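Local coordinates for protein multi-copper Oxidase CueO (Ochrobactrum, PDB 6EVG) that probably oxidises phenolic, lignin-related compounds as a laccase-like multicopper oxidase, holding a copper ion in its C-terminal cupredoxin domain, at residues A[335-340]-A[498-503]; A[425-430]-A[434-439]. One frame throughout, in Å; residues are numbered along the deposited sequence.

Interaction 1. Residues A[335-340]-A[498-503]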
ATOM      1  N   PHE A 335     -21.004  -3.272   3.892  1.00 10.30           N
ATOM      2  CA  PHE A 335     -20.737  -2.280   2.895  1.00 10.22           C
ATOM      3  C   PHE A 335     -20.662  -2.899   1.542  1.00 11.35           C
ATOM      4  O   PHE A 335     -20.080  -3.994   1.373  1.00 13.14           O
ATOM      5  CB  PHE A 335     -19.473  -1.438   3.216  1.00 11.34           C
ATOM      6  CG  PHE A 335     -19.572  -0.715   4.511  1.00 10.13           C
ATOM      7  CD1 PHE A 335     -20.280   0.466   4.610  1.00 10.78           C
ATOM      8  CD2 PHE A 335     -19.079  -1.246   5.674  1.00 10.36           C
ATOM      9  CE1 PHE A 335     -20.447   1.070   5.848  1.00 11.24           C
ATOM     10  CE2 PHE A 335     -19.246  -0.657   6.895  1.00 11.28           C
ATOM     11  CZ  PHE A 335     -19.954   0.517   6.987  1.00 11.15           C
ATOM     12  N   PHE A 336     -21.182  -2.222   0.552  1.00 10.74           N
ATOM     13  CA  PHE A 336     -21.205  -2.601  -0.863  1.00 11.18           C
ATOM     14  C   PHE A 336     -20.426  -1.553  -1.666  1.00 10.55           C
ATOM     15  O   PHE A 336     -20.688  -0.336  -1.555  1.00 11.54           O
ATOM     16  CB  PHE A 336     -22.662  -2.712  -1.346  1.00 11.90           C
ATOM     17  CG  PHE A 336     -22.811  -2.956  -2.803  1.00 13.09           C
ATOM     18  CD1 PHE A 336     -22.162  -4.012  -3.426  1.00 15.66           C
ATOM     19  CD2 PHE A 336     -23.581  -2.111  -3.588  1.00 14.80           C
ATOM     20  CE1 PHE A 336     -22.339  -4.245  -4.783  1.00 17.09           C
ATOM     21  CE2 PHE A 336     -23.726  -2.326  -4.959  1.00 15.01           C
ATOM     22  CZ  PHE A 336     -23.131  -3.419  -5.513  1.00 16.50           C
ATOM     23  N   PHE A 337     -19.446  -2.018  -2.450  1.00 11.21           N
ATOM     24  CA  PHE A 337     -18.709  -1.166  -3.361  1.00 10.97           C
ATOM     25  C   PHE A 337     -19.584  -0.878  -4.583  1.00 11.58           C
ATOM     26  O   PHE A 337     -19.648  -1.661  -5.542  1.00 13.05           O
ATOM     27  CB  PHE A 337     -17.387  -1.851  -3.783  1.00 11.35           C
ATOM     28  CG  PHE A 337     -16.386  -2.009  -2.673  1.00 11.61           C
ATOM     29  CD1 PHE A 337     -16.431  -3.036  -1.770  1.00 13.20           C
ATOM     30  CD2 PHE A 337     -15.384  -1.082  -2.497  1.00 13.71           C
ATOM     31  CE1 PHE A 337     -15.439  -3.162  -0.802  1.00 15.03           C
ATOM     32  CE2 PHE A 337     -14.438  -1.206  -1.515  1.00 14.31           C
ATOM     33  CZ  PHE A 337     -14.481  -2.234  -0.651  1.00 14.63           C
ATOM     34  N   ASP A 338     -20.281   0.255  -4.508  1.00 11.43           N
ATOM     35  CA  ASP A 338     -21.286   0.584  -5.482  1.00 11.82           C
ATOM     36  C   ASP A 338     -20.680   1.457  -6.572  1.00 12.71           C
ATOM     37  O   ASP A 338     -20.464   2.674  -6.390  1.00 12.05           O
ATOM     38  CB  ASP A 338     -22.453   1.291  -4.779  1.00 14.04           C
ATOM     39  CG  ASP A 338     -23.674   1.400  -5.662  1.00 16.77           C
ATOM     40  OD1 ASP A 338     -23.620   1.170  -6.879  1.00 15.04           O
ATOM     41  OD2 ASP A 338     -24.757   1.705  -5.075  1.00 23.27           O
ATOM     42  N   GLU A 339     -20.452   0.849  -7.738  1.00 12.08           N
ATOM     43  CA  GLU A 339     -19.881   1.518  -8.884  1.00 12.50           C
ATOM     44  C   GLU A 339     -20.920   2.397  -9.606  1.00 12.72           C
ATOM     45  O   GLU A 339     -20.537   3.161 -10.473  1.00 14.24           O
ATOM     46  CB  GLU A 339     -19.329   0.507  -9.879  1.00 14.82           C
ATOM     47  CG  GLU A 339     -18.194  -0.313  -9.296  1.00 15.75           C
ATOM     48  CD  GLU A 339     -17.768  -1.545 -10.143  1.00 15.71           C
ATOM     49  OE1 GLU A 339     -17.658  -1.383 -11.378  1.00 17.98           O
ATOM     50  OE2 GLU A 339     -17.517  -2.677  -9.525  1.00 18.46           O
ATOM     51  N   ARG A 340     -22.209   2.288  -9.271  1.00 13.69           N
ATOM     52  CA  ARG A 340     -23.282   3.069  -9.886  1.00 15.39           C
ATOM     53  C   ARG A 340     -23.179   3.044 -11.403  1.00 15.75           C
ATOM     54  O   ARG A 340     -23.266   4.050 -12.080  1.00 18.14           O
ATOM     55  CB  ARG A 340     -23.310   4.517  -9.348  1.00 16.56           C
ATOM     56  CG  ARG A 340     -23.559   4.551  -7.833  1.00 19.02           C
ATOM     57  CD  ARG A 340     -23.646   5.975  -7.281  1.00 22.33           C
ATOM     58  NE  ARG A 340     -24.781   6.733  -7.773  1.00 27.05           N
ATOM     59  CZ  ARG A 340     -24.796   7.568  -8.830  1.00 30.61           C
ATOM     60  NH1 ARG A 340     -23.719   7.795  -9.616  1.00 30.46           N
ATOM     61  NH2 ARG A 340     -25.935   8.201  -9.105  1.00 35.97           N
ATOM     62  N   VAL A 498     -13.946   9.656  -6.975  1.00  9.81           N
ATOM     63  CA  VAL A 498     -15.324   9.893  -7.378  1.00 10.56           C
ATOM     64  C   VAL A 498     -16.314   9.486  -6.302  1.00  9.81           C
ATOM     65  O   VAL A 498     -17.557   9.510  -6.547  1.00 11.47           O
ATOM     66  CB  VAL A 498     -15.645   9.255  -8.743  1.00 11.15           C
ATOM     67  CG1 VAL A 498     -14.813   9.819  -9.839  1.00 12.33           C
ATOM     68  CG2 VAL A 498     -15.609   7.702  -8.695  1.00 11.35           C
ATOM     69  N   GLY A 499     -15.869   9.205  -5.079  1.00 10.79           N
ATOM     70  CA  GLY A 499     -16.775   9.052  -3.959  1.00 10.65           C
ATOM     71  C   GLY A 499     -16.841   7.750  -3.208  1.00  9.74           C
ATOM     72  O   GLY A 499     -17.593   7.653  -2.239  1.00  9.71           O
ATOM     73  N   MET A 500     -16.041   6.737  -3.626  1.00  9.67           N
ATOM     74  CA  MET A 500     -16.082   5.444  -2.955  1.00  9.52           C
ATOM     75  C   MET A 500     -15.229   5.462  -1.677  1.00  9.26           C
ATOM     76  O   MET A 500     -14.163   4.836  -1.543  1.00 10.13           O
ATOM     77  CB  MET A 500     -15.589   4.385  -3.941  1.00 10.73           C
ATOM     78  CG  MET A 500     -15.872   3.003  -3.521  1.00 11.51           C
ATOM     79  SD  MET A 500     -15.658   1.704  -4.799  1.00 12.73           S
ATOM     80  CE  MET A 500     -17.116   1.708  -5.726  1.00 12.75           C
ATOM     81  N   MET A 501     -15.741   6.268  -0.732  1.00  8.82           N
ATOM     82  CA  MET A 501     -15.072   6.583   0.512  1.00  8.87           C
ATOM     83  C   MET A 501     -16.079   7.024   1.533  1.00  8.63           C
ATOM     84  O   MET A 501     -17.141   7.557   1.198  1.00  9.56           O
ATOM     85  CB  MET A 501     -14.003   7.700   0.256  1.00  9.98           C
ATOM     86  CG  MET A 501     -13.213   8.100   1.477  1.00  9.61           C
ATOM     87  SD  MET A 501     -11.552   8.739   1.109  1.00 10.93           S
ATOM     88  CE  MET A 501     -11.961  10.225   0.229  1.00 14.78           C
ATOM     89  N   ALA A 502     -15.744   6.797   2.798  1.00  8.98           N
ATOM     90  CA  ALA A 502     -16.611   7.101   3.939  1.00  9.16           C
ATOM     91  C   ALA A 502     -15.731   7.397   5.139  1.00  8.98           C
ATOM     92  O   ALA A 502     -14.513   7.208   5.121  1.00  9.47           O
ATOM     93  CB  ALA A 502     -17.525   5.893   4.205  1.00 10.26           C
ATOM     94  N   GLN A 503     -16.353   7.911   6.201  1.00  9.92           N
ATOM     95  CA  GLN A 503     -15.647   8.421   7.370  1.00 10.96           C
ATOM     96  C   GLN A 503     -16.194   7.855   8.666  1.00  9.74           C
ATOM     97  O   GLN A 503     -17.423   7.603   8.780  1.00 10.71           O
ATOM     98  CB  GLN A 503     -15.897  10.024   7.465  1.00 14.14           C
ATOM     99  CG  GLN A 503     -15.490  10.716   6.257  1.00 15.06           C
ATOM    100  CD  GLN A 503     -15.336  12.168   6.471  1.00 13.54           C
ATOM    101  OE1 GLN A 503     -14.241  12.650   6.238  1.00 17.20           O
ATOM    102  NE2 GLN A 503     -16.452  12.903   6.747  1.00 13.33           N
TER
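Glu-339 OE2 takes a hydrogen bond from His-434 NE2 and a weak one from the backbone N of Met-432, while the stem of the same side chain, at CG, lies 4.2 Å from CE of Met-500. No hydrogen bond joins 335-340 to 498-503; the contact is carried almost wholly by Met-500, which has much the largest buried area of the two segments. Its sulfur approaches Phe-337 from the rim, with SD 3.6 Å from CD2, and it lies 87° off the ring normal, so this Met-aromatic contact is edge-on and no sulfur sits over the face. A bend at chi3 (-82°) turns the methyl away from the phenyl and brings CE to 3.5 Å from the carbonyl O of Asp-338. The same sulfur, the nearest atom of its side chain, is about 3 Å from the copper ion bound by His-434, Cys-490 and His-495, a position consistent with the weak axial ligand of a type 1 copper site in a cupredoxin domain. The backbone turns sharply just before it: Gly-499, at positive phi, is the C-prime residue of a Schellman motif that ends helix 493-497, and Met-500 is the centre of an inverse gamma turn, closed by a weak bond from Met-501 N to Gly-499 O. On the other segment an Asx turn shapes the loop, Asp-338 OD1 accepting from Arg-340 N at 3.0 Å, with the donor reaching it from above the carboxylate plane. Phe-337 also meets the imidazole of His-434, their planes only about 10° apart.

Interaction 2. Residues A[425-430]-A[434-439]. With CU (copper (II) ion), chain B; EDO (1,2-ethanediol), chain C.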
ATOM      1  N   TRP A 425     -17.436  -6.804   9.649  1.00 10.71           N
ATOM      2  CA  TRP A 425     -17.934  -6.117   8.467  1.00 10.62           C
ATOM      3  C   TRP A 425     -18.048  -7.110   7.303  1.00 10.75           C
ATOM      4  O   TRP A 425     -17.051  -7.781   6.952  1.00 11.64           O
ATOM      5  CB  TRP A 425     -17.019  -4.989   8.072  1.00 10.23           C
ATOM      6  CG  TRP A 425     -17.001  -3.812   9.010  1.00 10.34           C
ATOM      7  CD1 TRP A 425     -17.401  -3.745  10.319  1.00 10.59           C
ATOM      8  CD2 TRP A 425     -16.556  -2.481   8.685  1.00 10.10           C
ATOM      9  NE1 TRP A 425     -17.305  -2.471  10.806  1.00 10.65           N
ATOM     10  CE2 TRP A 425     -16.759  -1.689   9.833  1.00  9.72           C
ATOM     11  CE3 TRP A 425     -15.995  -1.915   7.545  1.00 10.41           C
ATOM     12  CZ2 TRP A 425     -16.478  -0.319   9.852  1.00 10.85           C
ATOM     13  CZ3 TRP A 425     -15.713  -0.553   7.559  1.00 11.57           C
ATOM     14  CH2 TRP A 425     -15.965   0.219   8.675  1.00 11.49           C
ATOM     15  N   ASP A 426     -19.220  -7.177   6.702  1.00 10.74           N
ATOM     16  CA  ASP A 426     -19.512  -7.829   5.423  1.00 12.00           C
ATOM     17  C   ASP A 426     -19.153  -6.858   4.322  1.00 12.41           C
ATOM     18  O   ASP A 426     -19.647  -5.720   4.330  1.00 15.21           O
ATOM     19  CB  ASP A 426     -21.060  -8.224   5.356  1.00 13.76           C
ATOM     20  CG  ASP A 426     -21.427  -9.398   6.231  1.00 15.90           C
ATOM     21  OD1 ASP A 426     -20.798 -10.466   6.177  1.00 21.27           O
ATOM     22  OD2 ASP A 426     -22.400  -9.319   7.018  1.00 22.59           O
ATOM     23  N   LEU A 427     -18.346  -7.263   3.365  1.00 11.23           N
ATOM     24  CA  LEU A 427     -17.964  -6.456   2.210  1.00 10.80           C
ATOM     25  C   LEU A 427     -18.323  -7.155   0.929  1.00 11.83           C
ATOM     26  O   LEU A 427     -18.009  -8.347   0.790  1.00 12.83           O
ATOM     27  CB  LEU A 427     -16.433  -6.205   2.259  1.00 11.00           C
ATOM     28  CG  LEU A 427     -15.929  -5.474   3.486  1.00 11.79           C
ATOM     29  CD1 LEU A 427     -14.406  -5.358   3.465  1.00 12.56           C
ATOM     30  CD2 LEU A 427     -16.549  -4.087   3.670  1.00 13.65           C
ATOM     31  N   THR A 428     -18.985  -6.460   0.004  1.00 11.34           N
ATOM     32  CA  THR A 428     -19.457  -7.077  -1.236  1.00 11.86           C
ATOM     33  C   THR A 428     -19.075  -6.248  -2.438  1.00 11.86           C
ATOM     34  O   THR A 428     -19.125  -5.000  -2.396  1.00 12.27           O
ATOM     35  CB  THR A 428     -20.996  -7.251  -1.175  1.00 13.80           C
ATOM     36  OG1 THR A 428     -21.632  -6.087  -0.813  1.00 23.08           O
ATOM     37  CG2 THR A 428     -21.398  -8.094  -0.145  1.00 13.84           C
ATOM     38  N   THR A 429     -18.727  -6.957  -3.517  1.00 11.74           N
ATOM     39  CA  THR A 429     -18.512  -6.319  -4.820  1.00 12.55           C
ATOM     40  C   THR A 429     -19.442  -6.969  -5.858  1.00 13.66           C
ATOM     41  O   THR A 429     -19.976  -8.044  -5.653  1.00 17.18           O
ATOM     42  CB  THR A 429     -17.052  -6.430  -5.285  1.00 12.05           C
ATOM     43  OG1 THR A 429     -16.733  -7.811  -5.525  1.00 14.52           O
ATOM     44  CG2 THR A 429     -16.099  -5.912  -4.240  1.00 12.87           C
ATOM     45  N   LYS A 430     -19.529  -6.339  -7.010  1.00 13.79           N
ATOM     46  CA  LYS A 430     -20.346  -6.820  -8.128  1.00 15.86           C
ATOM     47  C   LYS A 430     -19.540  -6.887  -9.432  1.00 16.14           C
ATOM     48  O   LYS A 430     -19.060  -7.929  -9.830  1.00 18.89           O
ATOM     49  CB  LYS A 430     -21.567  -5.884  -8.309  1.00 17.96           C
ATOM     50  CG  LYS A 430     -22.518  -6.200  -9.441  1.00 20.54           C
ATOM     51  CD  LYS A 430     -23.643  -5.175  -9.571  1.00 23.06           C
ATOM     52  CE  LYS A 430     -24.569  -5.545 -10.735  1.00 26.61           C
ATOM     53  NZ  LYS A 430     -25.365  -4.379 -11.181  1.00 33.99           N
ATOM     54  N   HIS A 434     -12.439  -4.932  -5.655  1.00 10.16           N
ATOM     55  CA  HIS A 434     -12.028  -3.623  -5.089  1.00 10.36           C
ATOM     56  C   HIS A 434     -11.148  -3.839  -3.899  1.00  9.69           C
ATOM     57  O   HIS A 434     -11.477  -4.630  -3.014  1.00  9.98           O
ATOM     58  CB  HIS A 434     -13.249  -2.788  -4.641  1.00 11.11           C
ATOM     59  CG  HIS A 434     -14.190  -2.430  -5.752  1.00 11.46           C
ATOM     60  ND1 HIS A 434     -14.176  -1.209  -6.408  1.00 12.58           N
ATOM     61  CD2 HIS A 434     -15.184  -3.165  -6.340  1.00 12.41           C
ATOM     62  CE1 HIS A 434     -15.099  -1.224  -7.342  1.00 12.87           C
ATOM     63  NE2 HIS A 434     -15.711  -2.392  -7.338  1.00 13.63           N
ATOM     64  N   PRO A 435     -10.012  -3.104  -3.803  1.00  8.63           N
ATOM     65  CA  PRO A 435      -9.179  -3.161  -2.565  1.00  8.65           C
ATOM     66  C   PRO A 435      -9.755  -2.243  -1.482  1.00  8.70           C
ATOM     67  O   PRO A 435      -9.771  -1.061  -1.586  1.00 12.09           O
ATOM     68  CB  PRO A 435      -7.839  -2.689  -3.089  1.00  9.07           C
ATOM     69  CG  PRO A 435      -8.158  -1.745  -4.214  1.00 10.05           C
ATOM     70  CD  PRO A 435      -9.427  -2.301  -4.862  1.00  9.28           C
ATOM     71  N   PHE A 436     -10.173  -2.841  -0.388  1.00  8.31           N
ATOM     72  CA  PHE A 436     -10.641  -2.128   0.792  1.00  8.46           C
ATOM     73  C   PHE A 436      -9.466  -1.661   1.634  1.00  8.27           C
ATOM     74  O   PHE A 436      -8.619  -2.477   1.966  1.00  9.40           O
ATOM     75  CB  PHE A 436     -11.484  -3.092   1.623  1.00  9.44           C
ATOM     76  CG  PHE A 436     -11.932  -2.554   2.947  1.00  9.37           C
ATOM     77  CD1 PHE A 436     -13.029  -1.706   3.019  1.00 10.19           C
ATOM     78  CD2 PHE A 436     -11.328  -2.900   4.127  1.00  9.87           C
ATOM     79  CE1 PHE A 436     -13.459  -1.250   4.259  1.00 10.57           C
ATOM     80  CE2 PHE A 436     -11.738  -2.451   5.335  1.00 10.02           C
ATOM     81  CZ  PHE A 436     -12.823  -1.573   5.403  1.00 10.12           C
ATOM     82  N   HIS A 437      -9.477  -0.395   2.078  1.00  8.37           N
ATOM     83  CA  HIS A 437      -8.509   0.076   3.064  1.00  7.60           C
ATOM     84  C   HIS A 437      -9.235   0.868   4.135  1.00  7.70           C
ATOM     85  O   HIS A 437     -10.104   1.694   3.833  1.00  8.93           O
ATOM     86  CB  HIS A 437      -7.399   0.955   2.405  1.00  7.91           C
ATOM     87  CG  HIS A 437      -6.457   1.630   3.376  1.00  8.01           C
ATOM     88  ND1 HIS A 437      -5.803   0.921   4.384  1.00  8.59           N
ATOM     89  CD2 HIS A 437      -6.026   2.912   3.479  1.00  8.11           C
ATOM     90  CE1 HIS A 437      -5.044   1.792   5.076  1.00  8.69           C
ATOM     91  NE2 HIS A 437      -5.146   2.983   4.537  1.00  8.42           N
ATOM     92  N   ILE A 438      -8.889   0.571   5.390  1.00  7.41           N
ATOM     93  CA  ILE A 438      -9.370   1.356   6.537  1.00  7.90           C
ATOM     94  C   ILE A 438      -8.191   2.052   7.195  1.00  8.20           C
ATOM     95  O   ILE A 438      -7.156   1.442   7.471  1.00  9.58           O
ATOM     96  CB  ILE A 438     -10.182   0.478   7.504  1.00  8.51           C
ATOM     97  CG1 ILE A 438     -10.825   1.351   8.594  1.00  8.85           C
ATOM     98  CG2 ILE A 438      -9.403  -0.666   8.100  1.00 10.12           C
ATOM     99  CD1 ILE A 438     -12.016   0.678   9.298  1.00 10.43           C
ATOM    100  N   HIS A 439      -8.353   3.346   7.442  1.00  8.76           N
ATOM    101  CA  HIS A 439      -7.407   4.142   8.215  1.00  8.43           C
ATOM    102  C   HIS A 439      -7.706   4.004   9.714  1.00  8.48           C
ATOM    103  O   HIS A 439      -8.873   4.039  10.094  1.00 10.10           O
ATOM    104  CB  HIS A 439      -7.478   5.621   7.876  1.00  8.82           C
ATOM    105  CG  HIS A 439      -7.308   5.979   6.447  1.00  8.65           C
ATOM    106  ND1 HIS A 439      -6.802   7.209   6.087  1.00  9.68           N
ATOM    107  CD2 HIS A 439      -7.528   5.325   5.289  1.00  9.38           C
ATOM    108  CE1 HIS A 439      -6.767   7.286   4.772  1.00  9.82           C
ATOM    109  NE2 HIS A 439      -7.199   6.146   4.260  1.00  9.42           N
TER
HETATM  110 CU    CU B 601     -13.014   0.405  -6.315  1.00 12.62          CU
HETATM  111  C1  EDO C 602      -6.661  10.108   8.448  1.00 14.16           C
HETATM  112  O1  EDO C 602      -6.362   8.709   8.376  1.00 13.52           O
HETATM  113  C2  EDO C 602      -7.322  10.706   7.273  1.00 15.15           C
HETATM  114  O2  EDO C 602      -6.663  10.325   6.054  1.00 14.81           O
HETATM  115  O   HOH W   1     -18.693  -3.658  -7.184  1.00 16.92           O
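A cupredoxin beta-sandwich closes over its core here, at the end that carries the mononuclear copper: strands 425-428 and 434-438 run 152° apart in direction with axes 9.7 Å from each other, no hydrogen bond links them, and side chains fill the space between. Nearest the metal, His-434 binds the copper ion through ND1 at 2.0 Å, together with Cys-490 and His-495. Thr-429 lies beside this ligand, its methyl CG2 3.6 Å from CD2 at the imidazole edge, while its OG1 bonds to Gly-468 N. The far nitrogen, NE2, is bonded to Glu-339 and makes a weak bond to a water that also accepts from Lys-430 N. Deeper in the sandwich, Phe-436 extends with CG anti to its backbone N (chi1 174°) and offers different sides to two partners. Leu-427 CD1 sits over one face, 3.9 Å from the ring centroid and 17° off the normal, a CH-pi contact. Trp-425 meets the ring at its rim instead, CZ3 lying 3.7 Å from Phe-436 CZ, and its CH2 is 4.0 Å from Ile-438 CD1. Replacing Phe-436 with an alanine would probably cost Leu-427 its aromatic face and Trp-425 its rim neighbour, opening a gap between the sheets. His-437 and His-439 form the His-X-His pattern that in multicopper oxidases serves the trinuclear copper cluster; here His-439 ND1 donates to an ethanediol, probably from the crystallisation liquor. Ile-466 of strand 463-466 and Ile-472 of strand 469-475 border Phe-436, and Phe-335 of strand 332-336 packs on Leu-427 from the parallel neighbour.

Along the chain, 335-340 comes first, followed by 425-430, 434-439 and finally 498-503. Interaction 1 therefore closes a long loop of 157 residues, part of it unmodelled, and interaction 2, spanning a three-residue turn, falls wholly within it; the two nest and do not cross. Their segments are neighbours in space, with centres about 9 Å apart. Strands 332-336 and 422-428 lie side by side in one sheet, where Phe-335 N is 2.8 Å from Asp-426 O. Strands 434-438 and 501-506 share the facing sheet, separated by strand 486-490. Both contacts thus bridge the same two sheets, and both converge on the copper end.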